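Local structure of uncharacterized protein (Bacteroides fragilis, 3EWL) at residues Lys125-Met129 with Glu130-Asp134. The protein is of unknown function, but this C-terminal piece has a thioredoxin-like domain with a CxxC pair, consistent with a role in thiol-disulfide chemistry. Residues are numbered along the deposited sequence; the frame is centred on the assembly and turned at random.
Sequences KDTSM and EQLID
The hydroxyl of Thr127 reaches over the start of helix 129-137 to Gln131, where OG1 donates a hydrogen bond to the amide oxygen OE1 at 2.7 Å. OG1 stands 44° out of the amide plane, above it rather than on a lone pair of OE1. Thr127 holds OG1 opposite its own backbone N (chi1 -173°), which turns the hydroxyl to the helix and also brings it to 3.2 Å from Gln131 CB; the extended Gln131 side chain crosses that of Thr127 at a slant and presents OE1 to the hydroxyl. Ser128 occupies the N-cap, but OG does not cap the helix. Its carbonyl instead opens the helical ladder, Leu132 N donating to Ser128 O at 2.9 Å, and one residue on Ile133 N donates to Met129 O at 2.9 Å in a nearly straight bond (173°). Glu130 bends at chi2, bringing carboxylate atom OE2 back to 3.7 Å from Ser128 CB, a contact at the exposed side of the first turn. On another side of the turn selenomethionine Met129 sets its CG 3.8 Å from Ile133 CD1, and the two side chains form one apolar patch. That patch meets Ile52 and Phe55, while Met129 also packs on Phe45, Leu48 and Phe49 of helix 40-50. Leu132 touches Phe45, Phe55 and Leu115, and Thr127 contacts Ile113; the turn thus joins the end of strand 122-124 to the C-terminal helix of the thioredoxin-like fold, against strand 112-116 and helices 40-50 and 53-61.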
ATOM      1  N   LYS A 125       2.931   1.877  11.903  1.00 24.00           N
ATOM      2  CA  LYS A 125       3.368   3.050  11.149  1.00 25.13           C
ATOM      3  C   LYS A 125       4.786   2.889  10.550  1.00 25.41           C
ATOM      4  O   LYS A 125       5.707   2.546  11.266  1.00 26.26           O
ATOM      5  CB  LYS A 125       3.284   4.306  12.033  1.00 24.73           C
ATOM      6  CG  LYS A 125       4.288   5.388  11.613  1.00 27.98           C
ATOM      7  CD  LYS A 125       3.880   6.782  11.930  1.00 30.99           C
ATOM      8  CE  LYS A 125       4.780   7.704  11.120  1.00 32.31           C
ATOM      9  NZ  LYS A 125       4.133   9.005  11.015  1.00 35.35           N
ATOM     10  N   ASP A 126       4.963   3.116   9.245  1.00 25.90           N
ATOM     11  CA  ASP A 126       6.302   3.056   8.620  1.00 26.76           C
ATOM     12  C   ASP A 126       7.072   1.816   9.115  1.00 28.21           C
ATOM     13  O   ASP A 126       8.194   1.905   9.662  1.00 29.13           O
ATOM     14  CB  ASP A 126       7.098   4.318   8.935  1.00 26.47           C
ATOM     15  CG  ASP A 126       8.457   4.372   8.202  1.00 28.34           C
ATOM     16  OD1 ASP A 126       8.691   3.573   7.264  1.00 28.12           O
ATOM     17  OD2 ASP A 126       9.280   5.259   8.548  1.00 30.78           O
ATOM     18  N   THR A 127       6.472   0.659   8.896  1.00 28.40           N
ATOM     19  CA  THR A 127       6.885  -0.539   9.579  1.00 29.44           C
ATOM     20  C   THR A 127       7.760  -1.445   8.694  1.00 29.86           C
ATOM     21  O   THR A 127       8.143  -1.059   7.559  1.00 30.02           O
ATOM     22  CB  THR A 127       5.626  -1.216  10.175  1.00 29.46           C
ATOM     23  OG1 THR A 127       6.000  -2.321  10.994  1.00 29.67           O
ATOM     24  CG2 THR A 127       4.659  -1.658   9.065  1.00 32.10           C
ATOM     25  N   SER A 128       8.120  -2.610   9.225  1.00 29.79           N
ATOM     26  CA  SER A 128       8.935  -3.574   8.492  1.00 30.87           C
ATOM     27  C   SER A 128       8.349  -4.976   8.405  1.00 30.10           C
ATOM     28  O   SER A 128       7.416  -5.316   9.133  1.00 29.53           O
ATOM     29  CB  SER A 128      10.340  -3.658   9.091  1.00 31.06           C
ATOM     30  OG  SER A 128      11.214  -2.773   8.395  1.00 35.59           O
HETATM   31  N   MSE A 129       8.940  -5.784   7.524  1.00 30.20           N
HETATM   32  CA  MSE A 129       8.470  -7.116   7.244  1.00 30.84           C
HETATM   33  C   MSE A 129       8.411  -7.959   8.534  1.00 30.96           C
HETATM   34  O   MSE A 129       7.402  -8.638   8.820  1.00 30.36           O
HETATM   35  CB  MSE A 129       9.357  -7.757   6.168  1.00 30.71           C
HETATM   36  CG  MSE A 129       8.853  -9.110   5.707  1.00 32.72           C
HETATM   37 SE   MSE A 129       7.227  -8.921   4.628  0.90 36.58          SE
HETATM   38  CE  MSE A 129       8.071  -8.652   2.904  1.00 36.04           C
ATOM     39  N   GLU A 130       9.476  -7.863   9.322  1.00 30.99           N
ATOM     40  CA  GLU A 130       9.554  -8.534  10.614  1.00 32.04           C
ATOM     41  C   GLU A 130       8.374  -8.172  11.508  1.00 31.34           C
ATOM     42  O   GLU A 130       7.762  -9.053  12.120  1.00 30.74           O
ATOM     43  CB  GLU A 130      10.848  -8.134  11.353  1.00 32.73           C
ATOM     44  CG  GLU A 130      12.127  -8.728  10.775  1.00 38.07           C
ATOM     45  CD  GLU A 130      12.724  -7.895   9.602  1.00 44.75           C
ATOM     46  OE1 GLU A 130      13.880  -8.207   9.194  1.00 49.02           O
ATOM     47  OE2 GLU A 130      12.062  -6.938   9.090  1.00 45.27           O
ATOM     48  N   GLN A 131       8.091  -6.869  11.622  1.00 30.47           N
ATOM     49  CA  GLN A 131       7.024  -6.396  12.499  1.00 30.65           C
ATOM     50  C   GLN A 131       5.651  -6.828  12.019  1.00 29.35           C
ATOM     51  O   GLN A 131       4.768  -7.110  12.825  1.00 27.63           O
ATOM     52  CB  GLN A 131       7.023  -4.860  12.631  1.00 31.36           C
ATOM     53  CG  GLN A 131       7.500  -4.329  13.967  1.00 36.42           C
ATOM     54  CD  GLN A 131       7.178  -2.837  14.212  1.00 41.61           C
ATOM     55  OE1 GLN A 131       7.276  -1.983  13.300  1.00 43.66           O
ATOM     56  NE2 GLN A 131       6.811  -2.521  15.456  1.00 41.53           N
ATOM     57  N   LEU A 132       5.471  -6.824  10.695  1.00 28.64           N
ATOM     58  CA  LEU A 132       4.228  -7.303  10.066  1.00 28.42           C
ATOM     59  C   LEU A 132       3.959  -8.782  10.335  1.00 28.42           C
ATOM     60  O   LEU A 132       2.877  -9.144  10.805  1.00 28.04           O
ATOM     61  CB  LEU A 132       4.276  -7.088   8.550  1.00 28.52           C
ATOM     62  CG  LEU A 132       3.755  -5.761   8.036  1.00 28.53           C
ATOM     63  CD1 LEU A 132       4.239  -5.610   6.564  1.00 29.24           C
ATOM     64  CD2 LEU A 132       2.224  -5.715   8.187  1.00 23.60           C
ATOM     65  N   ILE A 133       4.962  -9.611  10.048  1.00 28.40           N
ATOM     66  CA  ILE A 133       4.874 -11.043  10.241  1.00 29.28           C
ATOM     67  C   ILE A 133       4.522 -11.279  11.691  1.00 29.66           C
ATOM     68  O   ILE A 133       3.505 -11.925  12.015  1.00 29.96           O
ATOM     69  CB  ILE A 133       6.205 -11.739   9.867  1.00 28.85           C
ATOM     70  CG1 ILE A 133       6.373 -11.808   8.351  1.00 29.83           C
ATOM     71  CG2 ILE A 133       6.293 -13.167  10.460  1.00 29.80           C
ATOM     72  CD1 ILE A 133       7.807 -12.011   7.929  1.00 29.82           C
ATOM     73  N   ASP A 134       5.324 -10.694  12.563  1.00 30.37           N
ATOM     74  CA  ASP A 134       5.115 -10.910  13.965  1.00 31.89           C
ATOM     75  C   ASP A 134       3.723 -10.524  14.341  1.00 32.03           C
ATOM     76  O   ASP A 134       3.069 -11.287  15.043  1.00 32.26           O
ATOM     77  CB  ASP A 134       6.089 -10.128  14.831  1.00 33.02           C
ATOM     78  CG  ASP A 134       5.875 -10.416  16.332  1.00 35.69           C
ATOM     79  OD1 ASP A 134       5.489  -9.480  17.061  1.00 34.81           O
ATOM     80  OD2 ASP A 134       6.045 -11.594  16.756  1.00 38.46           O
TER